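Local coordinates for MDM10 isoform 1 (Saccharomyces cerevisiae, PDB 7BTX), which is part of the ERMES complex that tethers the endoplasmic reticulum to mitochondria, and acts in late assembly of the outer-membrane TOM translocase, at residues Glu25-Thr30 with Thr251-Thr256; Leu141-Met146 with Asp152-Ile157; Gln195-Ser200 with Cys206-Leu211; Leu430-Trp435 with Leu439-Thr444. One frame throughout, in Å; residues are numbered along the deposited sequence.

How the interactions relate
Interactions 2, 3 and 4 join antiparallel neighbours in the wall of a beta barrel. Interaction 1 is different: a loop near the N-terminus packs on the wall. It is small and apolar, whereas the other three combine backbone hydrogen bonds with side-chain contacts. Interaction 2 and segment 195-200 share one sheet; segment 206-211 belongs to the sheet that interaction 1 packs on. Interaction 2 has a tyrosine-glutamate-arginine group on one face, interaction 3 a glutamate-arginine salt bridge. In interaction 4 the side-chain polar link is weak. All four are partly buried. Interactions 1 and 3 touch, through I27 and L211. Interactions 3 and 4 lie on opposite sides of the chain's centre, about 36 Å between centres.

Interaction 1: residues Glu25-Thr30 with Thr251-Thr256; sequences EDITAT and TLRYYT
The guanidinium of R253 has the carbonyl oxygen of I27 at its edge, near its plane. The two groups are not bonded: R253 NE and I27 O are 4.2 Å apart. The other flat group with a neighbour is the Y254 ring, which has T256 OG1 above one face, near the rim. This is loop-on-strand packing in a beta-barrel protein. Segment 25-30 belongs to the loop between helix 5-16 and helix 30-33. Segment 251-256 is part of strand 245-258 of the barrel wall. T251 and R253 point toward the loop and L252 away from it, as expected of alternating residues on a strand. The contact is mainly apolar and rests on I27. Its CG1 lies 3.6 Å from R253 CD. R253 starts with CG between the backbone N and the carbonyl carbon (chi1 71°), which lays CG and CD across I27. The bend at chi3 then turns the guanidinium. The side chains of I27 and T251 pass alongside, running opposite ways. T251 CG2 is turned to I27 and also comes within 4.4 Å of T28 CG2. T251 OG1 is hydrogen-bonded to the hydroxyl of Y24, the residue just before segment 25-30. I27 also touches L211 on strand 209-211. The tip of I27 ends against T251, with CD1 3.7 Å from T251 CB.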
loop_
_atom_site.group_PDB
_atom_site.type_symbol
_atom_site.label_atom_id
_atom_site.label_comp_id
_atom_site.label_asym_id
_atom_site.label_seq_id
_atom_site.Cartn_x
_atom_site.Cartn_y
_atom_site.Cartn_z
ATOM N N GLU D 25 -23.245 31.764 7.868
ATOM C CA GLU D 25 -22.791 30.446 7.459
ATOM C C GLU D 25 -23.723 29.432 8.096
ATOM O O GLU D 25 -23.642 28.230 7.824
ATOM C CB GLU D 25 -21.339 30.210 7.865
ATOM C CG GLU D 25 -21.054 30.493 9.323
ATOM C CD GLU D 25 -19.694 30.001 9.758
ATOM O OE1 GLU D 25 -18.992 29.383 8.932
ATOM O OE2 GLU D 25 -19.326 30.234 10.926
ATOM N N ASP D 26 -24.623 29.930 8.942
ATOM C CA ASP D 26 -25.642 29.121 9.588
ATOM C C ASP D 26 -27.026 29.591 9.179
ATOM O O ASP D 26 -28.003 29.361 9.897
ATOM C CB ASP D 26 -25.505 29.168 11.107
ATOM C CG ASP D 26 -24.234 28.510 11.598
ATOM O OD1 ASP D 26 -23.318 29.239 12.032
ATOM O OD2 ASP D 26 -24.152 27.267 11.562
ATOM N N ILE D 27 -27.121 30.266 8.036
ATOM C CA ILE D 27 -28.396 30.764 7.540
ATOM C C ILE D 27 -29.094 29.629 6.800
ATOM O O ILE D 27 -30.300 29.418 6.963
ATOM C CB ILE D 27 -28.200 32.037 6.686
ATOM C CG1 ILE D 27 -29.515 32.530 6.102
ATOM C CG2 ILE D 27 -27.106 31.875 5.625
ATOM C CD1 ILE D 27 -29.523 34.005 5.841
ATOM N N THR D 28 -28.341 28.873 6.007
ATOM C CA THR D 28 -28.780 27.572 5.519
ATOM C C THR D 28 -28.031 26.536 6.335
ATOM O O THR D 28 -27.004 26.020 5.899
ATOM C CB THR D 28 -28.477 27.402 4.036
ATOM O OG1 THR D 28 -27.089 27.672 3.802
ATOM C CG2 THR D 28 -29.308 28.355 3.206
ATOM N N ALA D 29 -28.521 26.238 7.530
ATOM C CA ALA D 29 -27.847 25.247 8.354
ATOM C C ALA D 29 -28.742 24.033 8.490
ATOM O O ALA D 29 -28.264 22.894 8.529
ATOM C CB ALA D 29 -27.498 25.818 9.725
ATOM N N THR D 30 -30.049 24.276 8.555
ATOM C CA THR D 30 -31.003 23.183 8.614
ATOM C C THR D 30 -31.145 22.507 7.255
ATOM O O THR D 30 -31.481 21.323 7.189
ATOM C CB THR D 30 -32.340 23.719 9.122
ATOM O OG1 THR D 30 -32.098 24.577 10.239
ATOM C CG2 THR D 30 -33.207 22.593 9.626
ATOM N N THR D 251 -29.367 35.896 0.830
ATOM C CA THR D 251 -30.223 34.874 1.399
ATOM C C THR D 251 -31.285 35.542 2.273
ATOM O O THR D 251 -31.076 36.628 2.811
ATOM C CB THR D 251 -29.355 33.864 2.149
ATOM O OG1 THR D 251 -28.183 33.580 1.377
ATOM C CG2 THR D 251 -30.085 32.561 2.361
ATOM N N LEU D 252 -32.448 34.907 2.394
ATOM C CA LEU D 252 -33.624 35.550 2.969
ATOM C C LEU D 252 -34.385 34.633 3.926
ATOM O O LEU D 252 -35.572 34.380 3.706
ATOM C CB LEU D 252 -34.532 36.044 1.837
ATOM C CG LEU D 252 -35.590 37.133 2.051
ATOM C CD1 LEU D 252 -35.053 38.240 2.909
ATOM C CD2 LEU D 252 -36.060 37.670 0.718
ATOM N N ARG D 253 -33.717 34.066 4.932
ATOM C CA ARG D 253 -34.388 33.130 5.831
ATOM C C ARG D 253 -35.483 33.824 6.639
ATOM O O ARG D 253 -35.488 35.040 6.814
ATOM C CB ARG D 253 -33.405 32.460 6.789
ATOM C CG ARG D 253 -32.850 33.364 7.856
ATOM C CD ARG D 253 -31.938 32.622 8.815
ATOM N NE ARG D 253 -32.659 31.665 9.642
ATOM C CZ ARG D 253 -33.255 31.974 10.788
ATOM N NH1 ARG D 253 -33.214 33.218 11.243
ATOM N NH2 ARG D 253 -33.890 31.040 11.479
ATOM N N TYR D 254 -36.440 33.026 7.110
ATOM C CA TYR D 254 -37.641 33.550 7.759
ATOM C C TYR D 254 -38.154 32.504 8.743
ATOM O O TYR D 254 -38.861 31.573 8.358
ATOM C CB TYR D 254 -38.692 33.906 6.715
ATOM C CG TYR D 254 -40.056 34.247 7.262
ATOM C CD1 TYR D 254 -40.232 35.311 8.133
ATOM C CD2 TYR D 254 -41.175 33.521 6.881
ATOM C CE1 TYR D 254 -41.484 35.631 8.625
ATOM C CE2 TYR D 254 -42.429 33.836 7.362
ATOM C CZ TYR D 254 -42.576 34.890 8.236
ATOM O OH TYR D 254 -43.823 35.203 8.720
ATOM N N TYR D 255 -37.812 32.678 10.015
ATOM C CA TYR D 255 -38.174 31.740 11.070
ATOM C C TYR D 255 -39.576 32.072 11.565
ATOM O O TYR D 255 -39.894 33.243 11.780
ATOM C CB TYR D 255 -37.153 31.827 12.201
ATOM C CG TYR D 255 -37.168 30.688 13.186
ATOM C CD1 TYR D 255 -37.893 30.775 14.365
ATOM C CD2 TYR D 255 -36.434 29.536 12.950
ATOM C CE1 TYR D 255 -37.896 29.738 15.276
ATOM C CE2 TYR D 255 -36.432 28.493 13.853
ATOM C CZ TYR D 255 -37.163 28.601 15.014
ATOM O OH TYR D 255 -37.169 27.568 15.920
ATOM N N THR D 256 -40.417 31.052 11.732
ATOM C CA THR D 256 -41.822 31.282 12.051
ATOM C C THR D 256 -42.203 30.277 13.142
ATOM O O THR D 256 -41.323 29.591 13.667
ATOM C CB THR D 256 -42.672 31.131 10.775
ATOM O OG1 THR D 256 -41.973 31.721 9.678
ATOM C CG2 THR D 256 -43.984 31.924 10.855
#

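Interaction 2: residues Leu141-Met146 with Asp152-Ile157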
loop_
_atom_site.group_PDB
_atom_site.type_symbol
_atom_site.label_atom_id
_atom_site.label_comp_id
_atom_site.label_asym_id
_atom_site.label_seq_id
_atom_site.Cartn_x
_atom_site.Cartn_y
_atom_site.Cartn_z
ATOM N N LEU D 141 -9.174 31.248 22.825
ATOM C CA LEU D 141 -9.062 29.824 22.550
ATOM C C LEU D 141 -7.827 29.602 21.706
ATOM O O LEU D 141 -7.614 30.311 20.723
ATOM C CB LEU D 141 -10.307 29.279 21.846
ATOM C CG LEU D 141 -10.372 27.779 21.557
ATOM C CD1 LEU D 141 -11.750 27.292 21.786
ATOM C CD2 LEU D 141 -10.020 27.471 20.120
ATOM N N TYR D 142 -7.021 28.626 22.091
ATOM C CA TYR D 142 -5.883 28.192 21.305
ATOM C C TYR D 142 -6.043 26.717 20.986
ATOM O O TYR D 142 -6.281 25.897 21.871
ATOM C CB TYR D 142 -4.573 28.437 22.046
ATOM C CG TYR D 142 -4.338 29.888 22.361
ATOM C CD1 TYR D 142 -4.751 30.432 23.568
ATOM C CD2 TYR D 142 -3.716 30.716 21.446
ATOM C CE1 TYR D 142 -4.550 31.757 23.850
ATOM C CE2 TYR D 142 -3.505 32.040 21.724
ATOM C CZ TYR D 142 -3.925 32.553 22.923
ATOM O OH TYR D 142 -3.713 33.879 23.196
ATOM N N TYR D 143 -5.931 26.390 19.707
ATOM C CA TYR D 143 -6.157 25.024 19.263
ATOM C C TYR D 143 -5.137 24.713 18.189
ATOM O O TYR D 143 -4.900 25.541 17.312
ATOM C CB TYR D 143 -7.577 24.845 18.736
ATOM C CG TYR D 143 -7.812 23.553 17.994
ATOM C CD1 TYR D 143 -8.004 22.363 18.679
ATOM C CD2 TYR D 143 -7.859 23.525 16.608
ATOM C CE1 TYR D 143 -8.219 21.186 18.009
ATOM C CE2 TYR D 143 -8.065 22.355 15.932
ATOM C CZ TYR D 143 -8.249 21.193 16.636
ATOM O OH TYR D 143 -8.466 20.030 15.950
ATOM N N GLY D 144 -4.532 23.534 18.263
ATOM C CA GLY D 144 -3.654 23.066 17.219
ATOM C C GLY D 144 -3.748 21.559 17.126
ATOM O O GLY D 144 -4.098 20.883 18.085
ATOM N N ARG D 145 -3.432 21.040 15.948
ATOM C CA ARG D 145 -3.537 19.608 15.731
ATOM C C ARG D 145 -2.597 19.174 14.620
ATOM O O ARG D 145 -2.575 19.784 13.553
ATOM C CB ARG D 145 -4.968 19.222 15.380
ATOM C CG ARG D 145 -5.146 17.770 15.087
ATOM C CD ARG D 145 -6.510 17.521 14.561
ATOM N NE ARG D 145 -7.393 16.986 15.578
ATOM C CZ ARG D 145 -8.555 16.414 15.309
ATOM N NH1 ARG D 145 -8.959 16.303 14.058
ATOM N NH2 ARG D 145 -9.306 15.949 16.289
ATOM N N MET D 146 -1.822 18.122 14.872
ATOM C CA MET D 146 -1.032 17.479 13.830
ATOM C C MET D 146 -1.627 16.110 13.544
ATOM O O MET D 146 -2.058 15.415 14.464
ATOM C CB MET D 146 0.453 17.373 14.204
ATOM C CG MET D 146 0.804 16.511 15.393
ATOM S SD MET D 146 2.580 16.377 15.657
ATOM C CE MET D 146 2.952 17.969 16.373
ATOM N N ASP D 152 0.383 16.639 8.728
ATOM C CA ASP D 152 -0.466 17.746 8.320
ATOM C C ASP D 152 -0.931 18.520 9.543
ATOM O O ASP D 152 -1.554 17.958 10.445
ATOM C CB ASP D 152 -1.669 17.234 7.536
ATOM C CG ASP D 152 -1.354 16.989 6.078
ATOM O OD1 ASP D 152 -0.177 17.139 5.690
ATOM O OD2 ASP D 152 -2.284 16.651 5.317
ATOM N N LEU D 153 -0.647 19.813 9.558
ATOM C CA LEU D 153 -0.907 20.660 10.705
ATOM C C LEU D 153 -2.202 21.429 10.489
ATOM O O LEU D 153 -2.641 21.655 9.363
ATOM C CB LEU D 153 0.255 21.628 10.941
ATOM C CG LEU D 153 1.526 21.249 11.703
ATOM C CD1 LEU D 153 1.201 20.859 13.115
ATOM C CD2 LEU D 153 2.314 20.161 11.021
ATOM N N GLU D 154 -2.817 21.837 11.591
ATOM C CA GLU D 154 -3.933 22.766 11.552
ATOM C C GLU D 154 -3.939 23.543 12.857
ATOM O O GLU D 154 -3.437 23.056 13.871
ATOM C CB GLU D 154 -5.254 22.035 11.307
ATOM C CG GLU D 154 -6.001 21.588 12.537
ATOM C CD GLU D 154 -7.263 20.837 12.195
ATOM O OE1 GLU D 154 -7.452 20.519 11.005
ATOM O OE2 GLU D 154 -8.063 20.560 13.109
ATOM N N ALA D 155 -4.447 24.765 12.845
ATOM C CA ALA D 155 -4.419 25.607 14.027
ATOM C C ALA D 155 -5.611 26.547 14.006
ATOM O O ALA D 155 -6.213 26.795 12.962
ATOM C CB ALA D 155 -3.108 26.392 14.114
ATOM N N MET D 156 -5.948 27.071 15.179
ATOM C CA MET D 156 -7.038 28.023 15.319
ATOM C C MET D 156 -6.874 28.840 16.589
ATOM O O MET D 156 -6.771 28.283 17.682
ATOM C CB MET D 156 -8.389 27.313 15.337
ATOM C CG MET D 156 -9.561 28.257 15.427
ATOM S SD MET D 156 -11.145 27.447 15.241
ATOM C CE MET D 156 -11.166 26.440 16.710
ATOM N N ILE D 157 -6.848 30.159 16.459
ATOM C CA ILE D 157 -6.811 31.069 17.594
ATOM C C ILE D 157 -8.064 31.919 17.532
ATOM O O ILE D 157 -8.369 32.495 16.487
ATOM C CB ILE D 157 -5.553 31.955 17.577
ATOM C CG1 ILE D 157 -4.291 31.103 17.487
ATOM C CG2 ILE D 157 -5.498 32.833 18.799
ATOM C CD1 ILE D 157 -3.092 31.869 17.041
#
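Y143 reaches across to two residues of the facing strand, M156 and E154. Its CB is 3.7 Å from M156 O. Along the ring, CD2 is 4.0 Å from M156 CB. CE2 comes next, 3.3 Å from E154 OE2, which lies at the ring edge and in its plane. The hydroxyl OH then donates a hydrogen bond of 2.9 Å to E154 OE2, using the anti lone pair of that oxygen. Ring and carboxylate planes are 52° apart. Y143 CG is anti to the backbone N (chi1 168°), which directs the ring along the sheet to E154. The same OH sits over one face of the R145 guanidinium. R145 and E154 run side by side, but the nearest charged atoms, R145 NE and E154 OE2, are 4.4 Å apart. R145 donates from NE to S72 OG and from NH1 to Y147 OH. A phenylalanine in place of Y143 would probably leave E154 OE2 without its hydroxyl partner in this buried spot. The strands form an antiparallel beta hairpin of the barrel wall, with Y143-M156 and R145-E154 as hydrogen-bonded pairs. On the other face, Y142 CE2 packs on I157 CG2 at 3.6 Å. M146 there touches an aromatic side chain of another protein. The hairpin lies between strand 68-76 and strand 165-174, and helix 5-16 covers the L141, Y143 and E154 face.

Interaction 3: residues Gln195-Ser200 with Cys206-Leu211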
loop_
_atom_site.group_PDB
_atom_site.type_symbol
_atom_site.label_atom_id
_atom_site.label_comp_id
_atom_site.label_asym_id
_atom_site.label_seq_id
_atom_site.Cartn_x
_atom_site.Cartn_y
_atom_site.Cartn_z
ATOM N N GLN D 195 -21.980 41.543 11.062
ATOM C CA GLN D 195 -20.986 41.807 10.024
ATOM C C GLN D 195 -19.678 41.078 10.300
ATOM O O GLN D 195 -19.323 40.821 11.450
ATOM C CB GLN D 195 -20.711 43.304 9.921
ATOM C CG GLN D 195 -21.936 44.165 9.804
ATOM C CD GLN D 195 -21.636 45.615 10.071
ATOM O OE1 GLN D 195 -20.585 45.952 10.605
ATOM N NE2 GLN D 195 -22.558 46.488 9.696
ATOM N N GLU D 196 -18.958 40.751 9.234
ATOM C CA GLU D 196 -17.767 39.925 9.347
ATOM C C GLU D 196 -16.835 40.235 8.192
ATOM O O GLU D 196 -17.284 40.342 7.055
ATOM C CB GLU D 196 -18.133 38.444 9.335
ATOM C CG GLU D 196 -16.971 37.520 9.559
ATOM C CD GLU D 196 -17.408 36.101 9.799
ATOM O OE1 GLU D 196 -18.613 35.817 9.645
ATOM O OE2 GLU D 196 -16.548 35.268 10.144
ATOM N N TRP D 197 -15.539 40.365 8.484
ATOM C CA TRP D 197 -14.525 40.715 7.483
ATOM C C TRP D 197 -13.522 39.575 7.397
ATOM O O TRP D 197 -12.683 39.401 8.277
ATOM C CB TRP D 197 -13.848 42.018 7.830
ATOM C CG TRP D 197 -14.709 43.197 7.630
ATOM C CD1 TRP D 197 -14.775 43.983 6.525
ATOM C CD2 TRP D 197 -15.641 43.736 8.566
ATOM N NE1 TRP D 197 -15.693 44.982 6.713
ATOM C CE2 TRP D 197 -16.238 44.851 7.962
ATOM C CE3 TRP D 197 -16.029 43.382 9.860
ATOM C CZ2 TRP D 197 -17.200 45.614 8.603
ATOM C CZ3 TRP D 197 -16.983 44.140 10.493
ATOM C CH2 TRP D 197 -17.558 45.241 9.867
ATOM N N ILE D 198 -13.603 38.804 6.328
ATOM C CA ILE D 198 -12.752 37.635 6.168
ATOM C C ILE D 198 -11.631 37.963 5.196
ATOM O O ILE D 198 -11.876 38.443 4.086
ATOM C CB ILE D 198 -13.572 36.433 5.678
ATOM C CG1 ILE D 198 -14.727 36.154 6.630
ATOM C CG2 ILE D 198 -12.697 35.211 5.546
ATOM C CD1 ILE D 198 -16.073 36.528 6.094
ATOM N N PHE D 199 -10.397 37.710 5.609
ATOM C CA PHE D 199 -9.249 37.745 4.717
ATOM C C PHE D 199 -8.615 36.368 4.730
ATOM O O PHE D 199 -8.500 35.750 5.789
ATOM C CB PHE D 199 -8.232 38.802 5.145
ATOM C CG PHE D 199 -6.957 38.765 4.355
ATOM C CD1 PHE D 199 -6.928 39.217 3.049
ATOM C CD2 PHE D 199 -5.789 38.279 4.916
ATOM C CE1 PHE D 199 -5.761 39.183 2.316
ATOM C CE2 PHE D 199 -4.617 38.245 4.188
ATOM C CZ PHE D 199 -4.605 38.698 2.888
ATOM N N SER D 200 -8.208 35.891 3.567
ATOM C CA SER D 200 -7.628 34.566 3.436
ATOM C C SER D 200 -6.271 34.670 2.759
ATOM O O SER D 200 -5.762 35.757 2.504
ATOM C CB SER D 200 -8.561 33.645 2.655
ATOM O OG SER D 200 -7.873 32.483 2.238
ATOM N N CYS D 206 -10.107 38.329 0.026
ATOM C CA CYS D 206 -10.762 39.200 0.983
ATOM C C CYS D 206 -12.266 39.033 0.843
ATOM O O CYS D 206 -12.769 38.638 -0.208
ATOM C CB CYS D 206 -10.366 40.664 0.766
ATOM S SG CYS D 206 -11.041 41.804 1.994
ATOM N N GLY D 207 -12.990 39.330 1.914
ATOM C CA GLY D 207 -14.412 39.073 1.865
ATOM C C GLY D 207 -15.162 39.856 2.914
ATOM O O GLY D 207 -14.580 40.597 3.706
ATOM N N TYR D 208 -16.476 39.671 2.908
ATOM C CA TYR D 208 -17.362 40.407 3.791
ATOM C C TYR D 208 -18.668 39.640 3.892
ATOM O O TYR D 208 -19.129 39.079 2.904
ATOM C CB TYR D 208 -17.609 41.828 3.272
ATOM C CG TYR D 208 -18.556 42.643 4.114
ATOM C CD1 TYR D 208 -18.203 43.051 5.383
ATOM C CD2 TYR D 208 -19.802 43.010 3.635
ATOM C CE1 TYR D 208 -19.062 43.794 6.158
ATOM C CE2 TYR D 208 -20.669 43.754 4.404
ATOM C CZ TYR D 208 -20.289 44.141 5.664
ATOM O OH TYR D 208 -21.137 44.883 6.443
ATOM N N ARG D 209 -19.241 39.598 5.088
ATOM C CA ARG D 209 -20.552 39.007 5.297
ATOM C C ARG D 209 -21.361 39.958 6.151
ATOM O O ARG D 209 -20.799 40.758 6.897
ATOM C CB ARG D 209 -20.498 37.651 6.005
ATOM C CG ARG D 209 -19.838 36.522 5.261
ATOM C CD ARG D 209 -19.981 35.258 6.086
ATOM N NE ARG D 209 -18.926 34.288 5.830
ATOM C CZ ARG D 209 -18.380 33.525 6.770
ATOM N NH1 ARG D 209 -17.424 32.665 6.457
ATOM N NH2 ARG D 209 -18.786 33.632 8.023
ATOM N N VAL D 210 -22.679 39.856 6.049
ATOM C CA VAL D 210 -23.582 40.634 6.886
ATOM C C VAL D 210 -24.890 39.866 6.955
ATOM O O VAL D 210 -25.251 39.160 6.013
ATOM C CB VAL D 210 -23.754 42.075 6.352
ATOM C CG1 VAL D 210 -24.378 42.101 4.969
ATOM C CG2 VAL D 210 -24.530 42.955 7.328
ATOM N N LEU D 211 -25.567 39.921 8.093
ATOM C CA LEU D 211 -26.866 39.290 8.260
ATOM C C LEU D 211 -27.727 40.216 9.100
ATOM O O LEU D 211 -27.636 40.208 10.330
ATOM C CB LEU D 211 -26.723 37.911 8.900
ATOM C CG LEU D 211 -27.936 36.981 8.970
ATOM C CD1 LEU D 211 -27.489 35.568 8.739
ATOM C CD2 LEU D 211 -28.617 37.053 10.321
#
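Q195-F199 and R209-L211 run antiparallel, their axes 4.6 Å apart at 168°. E196 and R209 form the hydrogen-bonded pair. E196 N bonds R209 O, and R209 N bonds E196 O at 2.9 Å, in the carbonyl plane. The two bonds between I198 and G207 are weak, and F199 and C206 are bridged through their backbones. E196 and R209 also meet through their side chains. E196 OE1 makes a salt bridge of 2.7 Å with R209 NH2, the carboxylate plane 79° from the guanidinium plane. I198 CD1 lies over one face of that guanidinium, 3.6 Å above it. R209 CG is anti to the carbonyl carbon (chi1 -66°), and the extended chain beyond carries the charged end alongside E196. With an alanine in place of R209, the buried E196 carboxylate would probably lose this countercharge, and I198 CD1 the flat group beneath it. In the beta barrel this is a seam, where strand 194-199, at the end of one run of strands, meets strand 209-211, at the start of the next. W197 and Y208 pair on the other side, with Q195 and V210 beside them. Y208 CE1 lies over one face of the W197 indole, toward its rim. The W197 five-membered ring and the Y208 ring are oblique, their centroids 4.8 Å apart. Q195 CG is 3.5 Å from Y208 OH and also touches V210 CG2.

Interaction 4: residues Leu430-Trp435 with Leu439-Thr444; sequences LWEGKW and LISAGT
G433 N donates to I440 O over 2.7 Å, in a nearly straight bond of 172°. I440 N returns a bond of 3.0 Å to G433 O, so these two residues form a hydrogen-bonded antiparallel pair. W431 N also bonds A442 O. The side chain of W431 lies on the same face of the sheet as I440 and A442. Its CG is anti to the backbone N (chi1 177°), and the indole leans over G433, whose N lies 3.9 Å above one ring face near the rim. G433 has no side chain to meet the ring. W431 CZ3 packs 3.9 Å from I440 CG2, which sits at the ring edge. The two strands, 426-434 and 439-447, make a beta hairpin in the barrel wall. Strand 413-420 flanks it, and its W416 meets the W431 ring. On the other side the backbones of L439 and G443 bond Q490 and G486. The second face of the hairpin carries L430, E432, S441 and L439. S441 OG gives E432 OE2 a weak hydrogen bond of 3.5 Å. L430 CD1 rests 3.8 Å from G443 CA, and L439 CD2 lies 4.1 Å from E432 OE1.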
loop_
_atom_site.group_PDB
_atom_site.type_symbol
_atom_site.label_atom_id
_atom_site.label_comp_id
_atom_site.label_asym_id
_atom_site.label_seq_id
_atom_site.Cartn_x
_atom_site.Cartn_y
_atom_site.Cartn_z
ATOM N N LEU D 430 -29.259 6.864 6.755
ATOM C CA LEU D 430 -28.202 6.911 7.751
ATOM C C LEU D 430 -28.803 6.708 9.126
ATOM O O LEU D 430 -29.739 7.413 9.501
ATOM C CB LEU D 430 -27.452 8.244 7.705
ATOM C CG LEU D 430 -26.240 8.384 8.627
ATOM C CD1 LEU D 430 -25.051 7.635 8.080
ATOM C CD2 LEU D 430 -25.896 9.834 8.831
ATOM N N TRP D 431 -28.268 5.752 9.868
ATOM C CA TRP D 431 -28.606 5.569 11.267
ATOM C C TRP D 431 -27.399 5.942 12.113
ATOM O O TRP D 431 -26.261 5.691 11.720
ATOM C CB TRP D 431 -29.034 4.131 11.551
ATOM C CG TRP D 431 -29.321 3.882 12.981
ATOM C CD1 TRP D 431 -30.400 4.308 13.678
ATOM C CD2 TRP D 431 -28.506 3.159 13.904
ATOM N NE1 TRP D 431 -30.319 3.894 14.981
ATOM C CE2 TRP D 431 -29.160 3.184 15.145
ATOM C CE3 TRP D 431 -27.284 2.491 13.801
ATOM C CZ2 TRP D 431 -28.637 2.569 16.273
ATOM C CZ3 TRP D 431 -26.769 1.884 14.918
ATOM C CH2 TRP D 431 -27.442 1.926 16.139
ATOM N N GLU D 432 -27.647 6.575 13.256
ATOM C CA GLU D 432 -26.593 6.903 14.206
ATOM C C GLU D 432 -27.068 6.570 15.605
ATOM O O GLU D 432 -28.129 7.032 16.026
ATOM C CB GLU D 432 -26.205 8.377 14.136
ATOM C CG GLU D 432 -25.357 8.738 12.944
ATOM C CD GLU D 432 -24.326 9.790 13.274
ATOM O OE1 GLU D 432 -24.264 10.207 14.448
ATOM O OE2 GLU D 432 -23.574 10.194 12.365
ATOM N N GLY D 433 -26.287 5.780 16.326
ATOM C CA GLY D 433 -26.669 5.403 17.668
ATOM C C GLY D 433 -25.629 5.765 18.702
ATOM O O GLY D 433 -24.511 5.249 18.671
ATOM N N LYS D 434 -25.980 6.649 19.623
ATOM C CA LYS D 434 -25.076 7.059 20.684
ATOM C C LYS D 434 -25.351 6.264 21.951
ATOM O O LYS D 434 -26.404 5.656 22.124
ATOM C CB LYS D 434 -25.207 8.557 20.958
ATOM C CG LYS D 434 -23.897 9.238 21.288
ATOM C CD LYS D 434 -24.110 10.679 21.707
ATOM C CE LYS D 434 -24.793 10.765 23.058
ATOM N NZ LYS D 434 -24.957 12.176 23.503
ATOM N N TRP D 435 -24.373 6.282 22.844
ATOM C CA TRP D 435 -24.433 5.592 24.123
ATOM C C TRP D 435 -23.602 6.406 25.103
ATOM O O TRP D 435 -23.513 7.629 24.952
ATOM C CB TRP D 435 -23.951 4.148 24.010
ATOM C CG TRP D 435 -24.553 3.257 25.058
ATOM C CD1 TRP D 435 -25.733 3.446 25.706
ATOM C CD2 TRP D 435 -23.981 2.067 25.606
ATOM N NE1 TRP D 435 -25.945 2.439 26.610
ATOM C CE2 TRP D 435 -24.881 1.578 26.569
ATOM C CE3 TRP D 435 -22.799 1.360 25.367
ATOM C CZ2 TRP D 435 -24.638 0.416 27.293
ATOM C CZ3 TRP D 435 -22.559 0.208 26.086
ATOM C CH2 TRP D 435 -23.474 -0.254 27.037
ATOM N N LEU D 439 -20.407 5.206 19.672
ATOM C CA LEU D 439 -21.187 5.855 18.622
ATOM C C LEU D 439 -21.091 4.998 17.370
ATOM O O LEU D 439 -20.041 4.972 16.726
ATOM C CB LEU D 439 -20.680 7.270 18.369
ATOM C CG LEU D 439 -21.480 8.234 17.493
ATOM C CD1 LEU D 439 -21.320 9.629 18.050
ATOM C CD2 LEU D 439 -21.019 8.217 16.047
ATOM N N ILE D 440 -22.177 4.322 17.017
ATOM C CA ILE D 440 -22.249 3.509 15.809
ATOM C C ILE D 440 -23.005 4.304 14.757
ATOM O O ILE D 440 -23.995 4.970 15.071
ATOM C CB ILE D 440 -22.932 2.161 16.103
ATOM C CG1 ILE D 440 -22.209 1.447 17.238
ATOM C CG2 ILE D 440 -22.894 1.250 14.897
ATOM C CD1 ILE D 440 -22.955 0.260 17.770
ATOM N N SER D 441 -22.544 4.247 13.507
ATOM C CA SER D 441 -23.124 5.044 12.423
ATOM C C SER D 441 -23.179 4.206 11.147
ATOM O O SER D 441 -22.237 4.206 10.354
ATOM C CB SER D 441 -22.320 6.318 12.214
ATOM O OG SER D 441 -22.790 7.044 11.099
ATOM N N ALA D 442 -24.303 3.531 10.932
ATOM C CA ALA D 442 -24.525 2.747 9.726
ATOM C C ALA D 442 -25.285 3.577 8.705
ATOM O O ALA D 442 -26.210 4.309 9.058
ATOM C CB ALA D 442 -25.304 1.473 10.041
ATOM N N GLY D 443 -24.898 3.461 7.440
ATOM C CA GLY D 443 -25.552 4.241 6.413
ATOM C C GLY D 443 -25.331 3.748 5.001
ATOM O O GLY D 443 -24.236 3.303 4.661
ATOM N N THR D 444 -26.358 3.835 4.162
ATOM C CA THR D 444 -26.285 3.379 2.783
ATOM C C THR D 444 -26.829 4.445 1.846
ATOM O O THR D 444 -27.453 5.420 2.265
ATOM C CB THR D 444 -27.059 2.074 2.577
ATOM O OG1 THR D 444 -26.870 1.620 1.233
ATOM C CG2 THR D 444 -28.531 2.284 2.824
#